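Local structure of succinate-acetate/proton symporter SatP (Escherichia coli K-12, 5ZUG) at residues 28-33 and 150-155; 96-101 and 142-147. The protein forms a hexameric channel in the membrane that carries acetate and probably also succinate, perhaps together with protons. One frame throughout, in Å; residues are numbered along the deposited sequence.

In the fold
Both contacts lie on the same side of the chain's centre, at one end of its six-helix bundle, their centres about 14 Å apart. Along the chain the order is 28-33, 96-101, 142-147, 150-155, so the pair making interaction 2 falls between the two halves of interaction 1. Interaction 1 joins the end of helix 12-31 to the start of helix 149-179; interaction 2 joins the start of helix 98-117 to the end of helix 124-146. Helices 124-146 and 149-179 are consecutive, and here Ile152 CD1 packs 3.5 Å from Asn144 ND2, linking the contacts. Segment 96-101 also meets a neighbouring subunit, and Leu28, beside interaction 1, packs on Val103 of another, so this end contributes to the hexamer.

Interaction 1: 28-33 and 150-155; sequences LHNVGY and AIIHFA
The imidazole of His153 is the flat group of this contact: Asn30 O sits over the centre of one ring face, 3.7 Å above its plane, while Val31 O and Gly32 CA approach obliquely. The contact lies at one end of a six-helix bundle, where helix 12-31 ends beside the first turns of helix 149-179. After Val31 the chain leaves the helix at Gly32 with positive phi (119°), and a weak bond runs from Tyr33 N back to Leu28 O, an ending that resembles a Schellman motif. The last carbonyls of the helix thus face His153. Asn30 O also meets the backbone of its partner, in a CA-H...O contact with His153 CA at 3.5 Å and 160° at the hydrogen. CG of His153 lies anti to its own carbonyl carbon, which puts the ring over the end of the neighbouring helix. Its ND1 bonds to Ala149 O, fixing the ring's rotation. CB of Val31 points away from 150-155, and the side chain packs on Trp157 and Leu160, but CG2 still rests 3.8 Å from His153 O. Asn30 ND2 bonds to Asn27 OD1; the Asn30 and Ile152 side chains cross obliquely, with Asn30 OD1 4.1 Å from Ile152 CG2.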
loop_
_atom_site.group_PDB
_atom_site.type_symbol
_atom_site.label_atom_id
_atom_site.label_comp_id
_atom_site.label_asym_id
_atom_site.label_seq_id
_atom_site.Cartn_x
_atom_site.Cartn_y
_atom_site.Cartn_z
ATOM N N LEU A 28 -18.024 -19.242 -17.401
ATOM C CA LEU A 28 -17.628 -20.294 -18.323
ATOM C C LEU A 28 -17.315 -21.577 -17.562
ATOM O O LEU A 28 -17.466 -22.684 -18.100
ATOM C CB LEU A 28 -16.439 -19.843 -19.161
ATOM C CG LEU A 28 -16.839 -18.766 -20.177
ATOM C CD1 LEU A 28 -15.633 -18.398 -21.007
ATOM C CD2 LEU A 28 -17.987 -19.227 -21.058
ATOM N N HIS A 29 -16.908 -21.445 -16.301
ATOM C CA HIS A 29 -16.771 -22.598 -15.426
ATOM C C HIS A 29 -18.118 -23.078 -14.877
ATOM O O HIS A 29 -18.357 -24.287 -14.798
ATOM C CB HIS A 29 -15.830 -22.280 -14.281
ATOM C CG HIS A 29 -16.076 -23.139 -13.087
ATOM N ND1 HIS A 29 -15.621 -24.438 -13.000
ATOM C CD2 HIS A 29 -16.763 -22.901 -11.945
ATOM C CE1 HIS A 29 -16.002 -24.951 -11.844
ATOM N NE2 HIS A 29 -16.688 -24.039 -11.182
ATOM N N ASN A 30 -18.986 -22.159 -14.436
ATOM C CA ASN A 30 -20.273 -22.569 -13.865
ATOM C C ASN A 30 -21.117 -23.318 -14.889
ATOM O O ASN A 30 -21.820 -24.278 -14.548
ATOM C CB ASN A 30 -21.067 -21.357 -13.368
ATOM C CG ASN A 30 -20.682 -20.922 -11.970
ATOM O OD1 ASN A 30 -20.050 -21.667 -11.229
ATOM N ND2 ASN A 30 -21.095 -19.719 -11.591
ATOM N N VAL A 31 -21.063 -22.877 -16.149
ATOM C CA VAL A 31 -21.730 -23.572 -17.246
ATOM C C VAL A 31 -21.128 -24.951 -17.468
ATOM O O VAL A 31 -21.826 -25.876 -17.886
ATOM C CB VAL A 31 -21.684 -22.695 -18.515
ATOM C CG1 VAL A 31 -21.794 -23.522 -19.765
ATOM C CG2 VAL A 31 -22.838 -21.717 -18.474
ATOM N N GLY A 32 -19.835 -25.111 -17.220
ATOM C CA GLY A 32 -19.199 -26.410 -17.341
ATOM C C GLY A 32 -18.089 -26.465 -18.371
ATOM O O GLY A 32 -17.452 -27.510 -18.510
ATOM N N TYR A 33 -17.822 -25.412 -19.143
ATOM C CA TYR A 33 -16.801 -25.531 -20.175
ATOM C C TYR A 33 -15.422 -25.794 -19.596
ATOM O O TYR A 33 -14.631 -26.519 -20.203
ATOM C CB TYR A 33 -16.767 -24.270 -21.040
ATOM C CG TYR A 33 -17.916 -24.131 -22.005
ATOM C CD1 TYR A 33 -19.048 -24.927 -21.894
ATOM C CD2 TYR A 33 -17.866 -23.199 -23.036
ATOM C CE1 TYR A 33 -20.097 -24.804 -22.785
ATOM C CE2 TYR A 33 -18.908 -23.066 -23.925
ATOM C CZ TYR A 33 -20.021 -23.866 -23.794
ATOM O OH TYR A 33 -21.058 -23.736 -24.680
ATOM N N ALA A 150 -27.576 -28.705 -11.818
ATOM C CA ALA A 150 -28.391 -28.152 -12.893
ATOM C C ALA A 150 -28.652 -26.657 -12.702
ATOM O O ALA A 150 -28.513 -25.874 -13.648
ATOM C CB ALA A 150 -29.703 -28.928 -12.993
ATOM N N ILE A 151 -29.048 -26.238 -11.493
ATOM C CA ILE A 151 -29.279 -24.810 -11.263
ATOM C C ILE A 151 -27.981 -24.033 -11.435
ATOM O O ILE A 151 -27.967 -22.928 -12.000
ATOM C CB ILE A 151 -29.924 -24.566 -9.883
ATOM C CG1 ILE A 151 -31.359 -25.085 -9.885
ATOM C CG2 ILE A 151 -29.919 -23.087 -9.518
ATOM C CD1 ILE A 151 -32.134 -24.686 -8.659
ATOM N N ILE A 152 -26.862 -24.621 -11.001
ATOM C CA ILE A 152 -25.570 -23.968 -11.119
ATOM C C ILE A 152 -25.115 -23.931 -12.568
ATOM O O ILE A 152 -24.346 -23.042 -12.955
ATOM C CB ILE A 152 -24.563 -24.676 -10.186
ATOM C CG1 ILE A 152 -24.930 -24.372 -8.731
ATOM C CG2 ILE A 152 -23.107 -24.272 -10.486
ATOM C CD1 ILE A 152 -24.031 -25.051 -7.747
ATOM N N HIS A 153 -25.596 -24.844 -13.405
ATOM C CA HIS A 153 -25.333 -24.653 -14.824
ATOM C C HIS A 153 -26.197 -23.542 -15.384
ATOM O O HIS A 153 -25.730 -22.731 -16.194
ATOM C CB HIS A 153 -25.535 -25.954 -15.586
ATOM C CG HIS A 153 -24.407 -26.917 -15.386
ATOM N ND1 HIS A 153 -24.158 -27.535 -14.176
ATOM C CD2 HIS A 153 -23.427 -27.328 -16.224
ATOM C CE1 HIS A 153 -23.084 -28.299 -14.284
ATOM N NE2 HIS A 153 -22.621 -28.193 -15.518
ATOM N N PHE A 154 -27.441 -23.463 -14.914
ATOM C CA PHE A 154 -28.358 -22.428 -15.379
ATOM C C PHE A 154 -27.891 -21.049 -14.921
ATOM O O PHE A 154 -27.863 -20.096 -15.713
ATOM C CB PHE A 154 -29.772 -22.756 -14.882
ATOM C CG PHE A 154 -30.841 -21.846 -15.412
ATOM C CD1 PHE A 154 -31.056 -21.723 -16.782
ATOM C CD2 PHE A 154 -31.659 -21.137 -14.532
ATOM C CE1 PHE A 154 -32.056 -20.886 -17.270
ATOM C CE2 PHE A 154 -32.661 -20.297 -15.005
ATOM C CZ PHE A 154 -32.861 -20.170 -16.378
ATOM N N ALA A 155 -27.510 -20.934 -13.643
ATOM C CA ALA A 155 -26.937 -19.695 -13.129
ATOM C C ALA A 155 -25.748 -19.258 -13.972
ATOM O O ALA A 155 -25.506 -18.060 -14.142
ATOM C CB ALA A 155 -26.517 -19.869 -11.670
#

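Interaction 2: 96-101 and 142-147; sequences PNAQFL and IGNIAG
Gln99 NE2 donates a hydrogen bond to Ile145 O, 3.3 Å away and nearly straight, with 167° at the hydrogen. The acceptor lies almost in the plane of the Gln99 amide, and the donor arrives in the carbonyl plane on a lone pair, at a C=O...N angle of 137°. Gln99 reaches it with CG anti to its own carbonyl carbon and the chain extended beyond, so that its aliphatic part runs alongside the partner backbone: CG packs 3.7 Å from Ile145 CA. Ile145 returns the contact with both branches, CG1 resting 3.8 Å from Gln99 O and CG2 touching Gln99 CG at 4.1 Å. Next to this pair, the methyl of Ala98 points toward the other helix and lies 3.6 Å from Asn144 O.

These contacts close a helical hairpin within the bundle, in which the first turn of helix 98-117 meets the last turn of helix 124-146, its successor in the chain. Ile145 O belongs to the turn where that helix stops, Gly147 leaving it with positive phi, so the Gln99 amide serves a carbonyl close to the helix end. One turn into helix 98-117 Leu101, its CG anti to the backbone N, brings CD2 to 3.8 Å from Asn144 OD1, the two side chains crossing obliquely. What holds the Asn144 amide in this orientation is its other branch, for ND2 bonds to Leu140 O one turn back in the same helix. Farther out, the beginning of helix 98-117 is gripped by a neighbouring subunit: Asn97 N bonds to Asp37 OD2 of that chain, and the ring of Phe100 stacks with its Phe34, which also packs against Gln99.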
loop_
_atom_site.group_PDB
_atom_site.type_symbol
_atom_site.label_atom_id
_atom_site.label_comp_id
_atom_site.label_asym_id
_atom_site.label_seq_id
_atom_site.Cartn_x
_atom_site.Cartn_y
_atom_site.Cartn_z
ATOM N N PRO A 96 -14.657 -24.576 1.848
ATOM C CA PRO A 96 -15.905 -24.171 2.460
ATOM C C PRO A 96 -16.898 -25.247 2.421
ATOM O O PRO A 96 -16.659 -26.205 1.772
ATOM C CB PRO A 96 -16.360 -23.064 1.565
ATOM C CG PRO A 96 -15.996 -23.530 0.247
ATOM C CD PRO A 96 -14.602 -23.921 0.476
ATOM N N ASN A 97 -17.997 -25.066 3.129
ATOM C CA ASN A 97 -19.100 -25.965 3.151
ATOM C C ASN A 97 -19.739 -25.306 2.027
ATOM O O ASN A 97 -19.302 -24.269 1.677
ATOM C CB ASN A 97 -19.935 -25.725 4.384
ATOM C CG ASN A 97 -20.949 -26.814 4.631
ATOM O OD1 ASN A 97 -20.732 -27.979 4.294
ATOM N ND2 ASN A 97 -22.051 -26.448 5.224
ATOM N N ALA A 98 -20.791 -25.865 1.481
ATOM C CA ALA A 98 -21.437 -25.251 0.358
ATOM C C ALA A 98 -22.542 -24.402 0.824
ATOM O O ALA A 98 -22.644 -23.224 0.552
ATOM C CB ALA A 98 -21.989 -26.315 -0.526
ATOM N N GLN A 99 -23.411 -25.024 1.544
ATOM C CA GLN A 99 -24.553 -24.253 2.030
ATOM C C GLN A 99 -24.114 -22.929 2.632
ATOM O O GLN A 99 -24.766 -21.900 2.404
ATOM C CB GLN A 99 -25.396 -25.068 3.012
ATOM C CG GLN A 99 -26.157 -26.193 2.320
ATOM C CD GLN A 99 -26.813 -27.153 3.276
ATOM O OE1 GLN A 99 -26.409 -27.272 4.432
ATOM N NE2 GLN A 99 -27.884 -27.803 2.818
ATOM N N PHE A 100 -22.996 -22.917 3.366
ATOM C CA PHE A 100 -22.502 -21.640 3.861
ATOM C C PHE A 100 -22.130 -20.783 2.654
ATOM O O PHE A 100 -22.469 -19.597 2.601
ATOM C CB PHE A 100 -21.363 -21.847 4.859
ATOM C CG PHE A 100 -21.264 -20.756 5.903
ATOM C CD1 PHE A 100 -22.233 -19.758 5.975
ATOM C CD2 PHE A 100 -20.233 -20.755 6.835
ATOM C CE1 PHE A 100 -22.166 -18.761 6.945
ATOM C CE2 PHE A 100 -20.153 -19.768 7.805
ATOM C CZ PHE A 100 -21.124 -18.769 7.864
ATOM N N LEU A 101 -21.444 -21.377 1.667
ATOM C CA LEU A 101 -21.200 -20.660 0.415
ATOM C C LEU A 101 -22.507 -20.159 -0.200
ATOM O O LEU A 101 -22.575 -19.025 -0.696
ATOM C CB LEU A 101 -20.462 -21.545 -0.589
ATOM C CG LEU A 101 -19.860 -20.754 -1.754
ATOM C CD1 LEU A 101 -18.576 -20.106 -1.268
ATOM C CD2 LEU A 101 -19.603 -21.587 -2.990
ATOM N N ILE A 142 -29.176 -20.979 -4.373
ATOM C CA ILE A 142 -30.056 -22.154 -4.378
ATOM C C ILE A 142 -29.298 -23.415 -4.805
ATOM O O ILE A 142 -29.281 -24.428 -4.093
ATOM C CB ILE A 142 -31.273 -21.913 -5.292
ATOM C CG1 ILE A 142 -32.165 -20.796 -4.740
ATOM C CG2 ILE A 142 -32.027 -23.209 -5.492
ATOM C CD1 ILE A 142 -32.723 -21.113 -3.378
ATOM N N GLY A 143 -28.683 -23.377 -5.991
ATOM C CA GLY A 143 -27.939 -24.506 -6.521
ATOM C C GLY A 143 -26.839 -24.999 -5.613
ATOM O O GLY A 143 -26.405 -26.147 -5.747
ATOM N N ASN A 144 -26.355 -24.156 -4.705
ATOM C CA ASN A 144 -25.322 -24.564 -3.756
ATOM C C ASN A 144 -25.906 -25.097 -2.458
ATOM O O ASN A 144 -25.352 -26.038 -1.877
ATOM C CB ASN A 144 -24.398 -23.382 -3.458
ATOM C CG ASN A 144 -23.220 -23.316 -4.394
ATOM O OD1 ASN A 144 -22.227 -24.023 -4.205
ATOM N ND2 ASN A 144 -23.350 -22.528 -5.459
ATOM N N ILE A 145 -27.017 -24.509 -1.997
ATOM C CA ILE A 145 -27.712 -25.029 -0.821
ATOM C C ILE A 145 -28.424 -26.342 -1.151
ATOM O O ILE A 145 -28.352 -27.308 -0.380
ATOM C CB ILE A 145 -28.666 -23.962 -0.235
ATOM C CG1 ILE A 145 -27.870 -22.812 0.406
ATOM C CG2 ILE A 145 -29.638 -24.563 0.774
ATOM C CD1 ILE A 145 -28.681 -21.546 0.663
ATOM N N ALA A 146 -29.042 -26.431 -2.335
ATOM C CA ALA A 146 -29.806 -27.618 -2.723
ATOM C C ALA A 146 -28.931 -28.739 -3.294
ATOM O O ALA A 146 -29.293 -29.916 -3.194
ATOM C CB ALA A 146 -30.880 -27.231 -3.745
ATOM N N GLY A 147 -27.809 -28.409 -3.911
ATOM C CA GLY A 147 -26.942 -29.403 -4.509
ATOM C C GLY A 147 -27.205 -29.649 -5.977
ATOM O O GLY A 147 -26.682 -30.625 -6.531
#